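Local coordinates for protein probable acrylyl-CoA reductase AcuI (Escherichia coli, PDB 1O89) that probably catalyses the NADPH-dependent reduction of acrylyl-CoA to propanoyl-CoA, working as a homodimer of the zinc-containing alcohol dehydrogenase family, at residues Leu22-Leu27 and Pro79-Ile84; Ser58-Lys63 and Gly117-Gln122. All coordinates share one frame; numbering follows the deposited sequence.

Interaction 1: Leu22-Leu27 and Pro79-Ile84; sequences LQALLL and PMIPGI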
loop_
_atom_site.group_PDB
_atom_site.type_symbol
_atom_site.label_atom_id
_atom_site.label_comp_id
_atom_site.label_asym_id
_atom_site.label_seq_id
_atom_site.Cartn_x
_atom_site.Cartn_y
_atom_site.Cartn_z
ATOM N N LEU A 22 -42.815 -15.714 -4.173
ATOM C CA LEU A 22 -42.116 -14.394 -4.037
ATOM C C LEU A 22 -41.950 -13.639 -5.370
ATOM O O LEU A 22 -41.595 -14.224 -6.391
ATOM C CB LEU A 22 -40.742 -14.579 -3.378
ATOM C CG LEU A 22 -39.738 -15.424 -4.173
ATOM C CD1 LEU A 22 -38.585 -14.583 -4.637
ATOM C CD2 LEU A 22 -39.249 -16.621 -3.364
ATOM N N GLN A 23 -42.212 -12.334 -5.346
ATOM C CA GLN A 23 -41.969 -11.464 -6.488
ATOM C C GLN A 23 -40.490 -11.106 -6.555
ATOM O O GLN A 23 -39.839 -10.908 -5.541
ATOM C CB GLN A 23 -42.787 -10.171 -6.381
ATOM C CG GLN A 23 -44.284 -10.366 -6.365
ATOM C CD GLN A 23 -44.907 -10.355 -7.759
ATOM O OE1 GLN A 23 -45.134 -9.283 -8.341
ATOM N NE2 GLN A 23 -45.197 -11.541 -8.288
ATOM N N ALA A 24 -39.982 -10.978 -7.770
ATOM C CA ALA A 24 -38.567 -10.716 -7.990
ATOM C C ALA A 24 -38.349 -10.159 -9.385
ATOM O O ALA A 24 -39.002 -10.597 -10.336
ATOM C CB ALA A 24 -37.789 -11.992 -7.827
ATOM N N LEU A 25 -37.449 -9.188 -9.507
ATOM C CA LEU A 25 -36.931 -8.800 -10.809
ATOM C C LEU A 25 -35.879 -9.835 -11.211
ATOM O O LEU A 25 -34.848 -9.949 -10.564
ATOM C CB LEU A 25 -36.325 -7.399 -10.786
ATOM C CG LEU A 25 -35.923 -6.866 -12.175
ATOM C CD1 LEU A 25 -37.123 -6.306 -12.899
ATOM C CD2 LEU A 25 -34.823 -5.815 -12.072
ATOM N N LEU A 26 -36.180 -10.591 -12.265
ATOM C CA LEU A 26 -35.321 -11.651 -12.782
ATOM C C LEU A 26 -34.674 -11.236 -14.110
ATOM O O LEU A 26 -35.347 -10.787 -15.033
ATOM C CB LEU A 26 -36.136 -12.942 -12.976
ATOM C CG LEU A 26 -35.369 -14.267 -13.117
ATOM C CD1 LEU A 26 -34.733 -14.660 -11.799
ATOM C CD2 LEU A 26 -36.275 -15.400 -13.617
ATOM N N LEU A 27 -33.355 -11.385 -14.180
ATOM C CA LEU A 27 -32.604 -11.139 -15.398
ATOM C C LEU A 27 -32.372 -12.468 -16.092
ATOM O O LEU A 27 -31.930 -13.422 -15.470
ATOM C CB LEU A 27 -31.265 -10.473 -15.078
ATOM C CG LEU A 27 -31.334 -9.156 -14.299
ATOM C CD1 LEU A 27 -29.964 -8.461 -14.261
ATOM C CD2 LEU A 27 -32.403 -8.235 -14.880
ATOM N N PRO A 79 -30.577 -17.687 -14.834
ATOM C CA PRO A 79 -31.196 -16.397 -14.520
ATOM C C PRO A 79 -30.657 -15.818 -13.211
ATOM O O PRO A 79 -30.168 -16.575 -12.379
ATOM C CB PRO A 79 -32.694 -16.738 -14.399
ATOM C CG PRO A 79 -32.783 -18.236 -14.227
ATOM C CD PRO A 79 -31.455 -18.825 -14.517
ATOM N N MET A 80 -30.761 -14.504 -13.030
ATOM C CA MET A 80 -30.160 -13.842 -11.863
ATOM C C MET A 80 -31.062 -12.774 -11.304
ATOM O O MET A 80 -31.619 -11.997 -12.059
ATOM C CB MET A 80 -28.822 -13.206 -12.267
ATOM C CG MET A 80 -28.091 -12.456 -11.160
ATOM S SD MET A 80 -27.777 -13.448 -9.698
ATOM C CE MET A 80 -27.115 -14.876 -10.416
ATOM N N ILE A 81 -31.194 -12.732 -9.982
ATOM C CA ILE A 81 -31.851 -11.619 -9.301
ATOM C C ILE A 81 -30.767 -10.628 -8.845
ATOM O O ILE A 81 -29.934 -10.979 -8.013
ATOM C CB ILE A 81 -32.634 -12.095 -8.087
ATOM C CG1 ILE A 81 -33.812 -12.977 -8.509
ATOM C CG2 ILE A 81 -33.148 -10.900 -7.293
ATOM C CD1 ILE A 81 -34.515 -13.642 -7.340
ATOM N N PRO A 82 -30.772 -9.408 -9.377
ATOM C CA PRO A 82 -29.765 -8.411 -9.022
ATOM C C PRO A 82 -30.051 -7.769 -7.663
ATOM O O PRO A 82 -30.981 -8.161 -6.958
ATOM C CB PRO A 82 -29.878 -7.389 -10.147
ATOM C CG PRO A 82 -31.299 -7.471 -10.589
ATOM C CD PRO A 82 -31.768 -8.871 -10.315
ATOM N N GLY A 83 -29.238 -6.791 -7.301
ATOM C CA GLY A 83 -29.334 -6.104 -6.010
ATOM C C GLY A 83 -28.197 -6.538 -5.105
ATOM O O GLY A 83 -28.339 -7.510 -4.367
ATOM N N ILE A 84 -27.069 -5.830 -5.165
ATOM C CA ILE A 84 -25.929 -6.175 -4.324
ATOM C C ILE A 84 -26.131 -5.811 -2.870
ATOM O O ILE A 84 -25.411 -6.316 -2.017
ATOM C CB ILE A 84 -24.593 -5.563 -4.851
ATOM C CG1 ILE A 84 -24.613 -4.026 -4.829
ATOM C CG2 ILE A 84 -24.290 -6.092 -6.255
ATOM C CD1 ILE A 84 -23.292 -3.398 -5.285
#
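L27 and M80 pair their backbones in a single antiparallel bridge of the hydrogen-bonded kind. L27 N gives its hydrogen to M80 O at 2.8 Å, and M80 N returns one to L27 O at 2.9 Å. P79 CA also brings its hydrogen to L27 O, so that oxygen meets two successive residues of the loop. The pairing goes no further, since the chain directions over 24-27 and 79-82 are 112° apart, and side chains take over on both sides of the bridge.

L26 is worth following outward. CG lies anti to the backbone N (chi1 -163°), which carries the branch to the loop; CB makes no close approach, CG rests 3.9 Å from P79 CB, CD1 reaches both that carbon and I81 CG1, the latter at 3.8 Å, and CD2 stays against P79 CB. L26 and P79 therefore lie side by side, while I81 crosses the leucine at a slant and extends CD1 to A24 CB at 3.7 Å. Cutting L26 back to an alanine would probably open a gap between P79 and I81, leaving I81 CG1 without the methyl it packs on. The other side belongs to P82: its CD sits 4.0 Å from L27 CG, and its CG meets L27 CD1 and, more distantly, L25 CD2.

Strand 23-28 has strand 35-40 as antiparallel partner along one edge; the other is shared by the loop leading into strand 85-93 and by L119 and E121, whose backbones bond to those of L25 and Q23. Helix 62-69 closes over the P82 side, where I68 touches L25 and P82 and A67 touches L27, while A324 and P325 of helix 324-332 also border L25.

Interaction 2: Ser58-Lys63 and Gly117-Gln122; sequences SSLNYK and GGLAEQ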
loop_
_atom_site.group_PDB
_atom_site.type_symbol
_atom_site.label_atom_id
_atom_site.label_comp_id
_atom_site.label_asym_id
_atom_site.label_seq_id
_atom_site.Cartn_x
_atom_site.Cartn_y
_atom_site.Cartn_z
ATOM N N SER A 58 -34.128 -2.520 -0.972
ATOM C CA SER A 58 -32.875 -2.752 -1.695
ATOM C C SER A 58 -32.519 -1.421 -2.387
ATOM O O SER A 58 -32.960 -0.352 -1.929
ATOM C CB SER A 58 -33.042 -3.908 -2.687
ATOM O OG SER A 58 -31.812 -4.295 -3.308
ATOM N N SER A 59 -31.754 -1.498 -3.479
ATOM C CA SER A 59 -31.204 -0.342 -4.203
ATOM C C SER A 59 -30.916 -0.673 -5.658
ATOM O O SER A 59 -30.829 -1.840 -6.041
ATOM C CB SER A 59 -29.814 0.070 -3.665
ATOM O OG SER A 59 -29.715 -0.084 -2.274
ATOM N N LEU A 60 -30.687 0.384 -6.429
ATOM C CA LEU A 60 -30.079 0.277 -7.736
ATOM C C LEU A 60 -28.705 0.938 -7.684
ATOM O O LEU A 60 -28.560 2.099 -8.058
ATOM C CB LEU A 60 -30.945 0.959 -8.797
ATOM C CG LEU A 60 -32.238 0.297 -9.274
ATOM C CD1 LEU A 60 -32.564 0.781 -10.673
ATOM C CD2 LEU A 60 -32.185 -1.242 -9.246
ATOM N N ASN A 61 -27.692 0.202 -7.219
ATOM C CA ASN A 61 -26.286 0.638 -7.406
ATOM C C ASN A 61 -25.923 0.637 -8.876
ATOM O O ASN A 61 -26.667 0.102 -9.700
ATOM C CB ASN A 61 -25.303 -0.256 -6.654
ATOM C CG ASN A 61 -25.215 0.092 -5.185
ATOM O OD1 ASN A 61 -24.529 1.046 -4.816
ATOM N ND2 ASN A 61 -25.900 -0.678 -4.340
ATOM N N TYR A 62 -24.789 1.240 -9.213
ATOM C CA TYR A 62 -24.364 1.289 -10.606
ATOM C C TYR A 62 -24.196 -0.131 -11.160
ATOM O O TYR A 62 -24.588 -0.406 -12.292
ATOM C CB TYR A 62 -23.076 2.118 -10.770
ATOM C CG TYR A 62 -22.747 2.472 -12.201
ATOM C CD1 TYR A 62 -23.667 3.153 -13.002
ATOM C CD2 TYR A 62 -21.513 2.140 -12.757
ATOM C CE1 TYR A 62 -23.369 3.494 -14.325
ATOM C CE2 TYR A 62 -21.202 2.477 -14.090
ATOM C CZ TYR A 62 -22.141 3.150 -14.860
ATOM O OH TYR A 62 -21.860 3.478 -16.161
ATOM N N LYS A 63 -23.642 -1.033 -10.350
ATOM C CA LYS A 63 -23.482 -2.444 -10.746
ATOM C C LYS A 63 -24.821 -3.066 -11.164
ATOM O O LYS A 63 -24.890 -3.762 -12.179
ATOM C CB LYS A 63 -22.867 -3.274 -9.604
ATOM C CG LYS A 63 -21.389 -2.968 -9.303
ATOM C CD LYS A 63 -20.549 -4.247 -9.043
ATOM C CE LYS A 63 -20.546 -4.657 -7.551
ATOM N NZ LYS A 63 -19.528 -5.726 -7.227
ATOM N N GLY A 117 -29.988 -11.950 -5.351
ATOM C CA GLY A 117 -29.837 -10.866 -4.408
ATOM C C GLY A 117 -31.099 -10.136 -4.047
ATOM O O GLY A 117 -32.156 -10.736 -3.915
ATOM N N GLY A 118 -30.983 -8.816 -3.937
ATOM C CA GLY A 118 -31.922 -8.007 -3.179
ATOM C C GLY A 118 -33.193 -7.575 -3.847
ATOM O O GLY A 118 -34.123 -7.175 -3.162
ATOM N N LEU A 119 -33.266 -7.639 -5.168
ATOM C CA LEU A 119 -34.453 -7.142 -5.870
ATOM C C LEU A 119 -35.514 -8.236 -5.936
ATOM O O LEU A 119 -35.917 -8.706 -6.994
ATOM C CB LEU A 119 -34.088 -6.565 -7.251
ATOM C CG LEU A 119 -33.486 -5.133 -7.327
ATOM C CD1 LEU A 119 -33.782 -4.251 -6.130
ATOM C CD2 LEU A 119 -32.023 -5.205 -7.448
ATOM N N ALA A 120 -35.979 -8.612 -4.755
ATOM C CA ALA A 120 -36.875 -9.739 -4.577
ATOM C C ALA A 120 -37.456 -9.667 -3.170
ATOM O O ALA A 120 -36.839 -9.079 -2.287
ATOM C CB ALA A 120 -36.127 -11.033 -4.764
ATOM N N GLU A 121 -38.625 -10.265 -2.962
ATOM C CA GLU A 121 -39.264 -10.256 -1.641
ATOM C C GLU A 121 -38.514 -11.138 -0.652
ATOM O O GLU A 121 -38.644 -10.962 0.557
ATOM C CB GLU A 121 -40.718 -10.715 -1.726
ATOM C CG GLU A 121 -41.595 -9.735 -2.488
ATOM C CD GLU A 121 -43.030 -10.193 -2.633
ATOM O OE1 GLU A 121 -43.307 -11.412 -2.563
ATOM O OE2 GLU A 121 -43.885 -9.315 -2.830
ATOM N N GLN A 122 -37.745 -12.090 -1.165
ATOM C CA GLN A 122 -36.943 -12.945 -0.308
ATOM C C GLN A 122 -35.567 -13.173 -0.892
ATOM O O GLN A 122 -35.418 -13.260 -2.109
ATOM C CB GLN A 122 -37.624 -14.295 -0.119
ATOM C CG GLN A 122 -39.085 -14.240 0.330
ATOM C CD GLN A 122 -39.618 -15.619 0.621
ATOM O OE1 GLN A 122 -38.851 -16.505 0.972
ATOM N NE2 GLN A 122 -40.934 -15.812 0.471
#
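S58 and G118 bring the two backbones closest, their CA atoms 5.5 Å apart, where the last residues of strand 51-59 pass the turn before strand 122-125. L119 is the centre of an inverse gamma turn, spanned by a weak bond from A120 N to G118 O. A side chain at G118 would run into S58 OG, so glycine suits this close pass.

S58 lays its short side chain on the turn: CB is 3.5 Å from G118 O, and with OG swung away from its own N (chi1 -173°) the hydroxyl comes over the turn, 3.4 Å from L119 CD1. That apolar methyl is not what satisfies the hydroxyl, which is hydrogen-bonded to the backbone O of D85. L119 points its branch back at the strand, with CD1 against S58 CB and OG and CD2 3.8 Å from S59 O. Further along, L60 CD2 only grazes L119 CD2 at 4.4 Å. Both leucines also touch V342, so strand 340-343 joins the same apolar cluster, and F327 and I331 of helix 324-332 border L60.

Both segments belong to the GroES-like region of a medium-chain dehydrogenase. S58 and S59 end a strand, N61 occupies the N-cap position, and helix 62-69 begins with Y62, an experimentally established NADP(+)-binding residue. The contact thus packs the turn against the strand end that leads into this cofactor-binding helix start.

From the N terminus, strand 23-28 comes first, and interaction 1 closes a long loop by joining it to 79-84. Within that loop lies 58-63, where interaction 2 starts; it closes a second loop, from strand 51-59 through 79-84 to the turn before strand 122-125, so the two contacts cross along the chain. Their centres are 7 Å apart and they touch directly: I81 O and G117 N, and Q23 O and E121 N, probably share hydrogen bonds, while L119 CD2 packs on G83 CA. The turn at 117-122 therefore borders both segments of interaction 1. Together the contacts tie the N-terminal two-stranded sheet to the mixed sheet of the GroES-like domain and to helix 62-69.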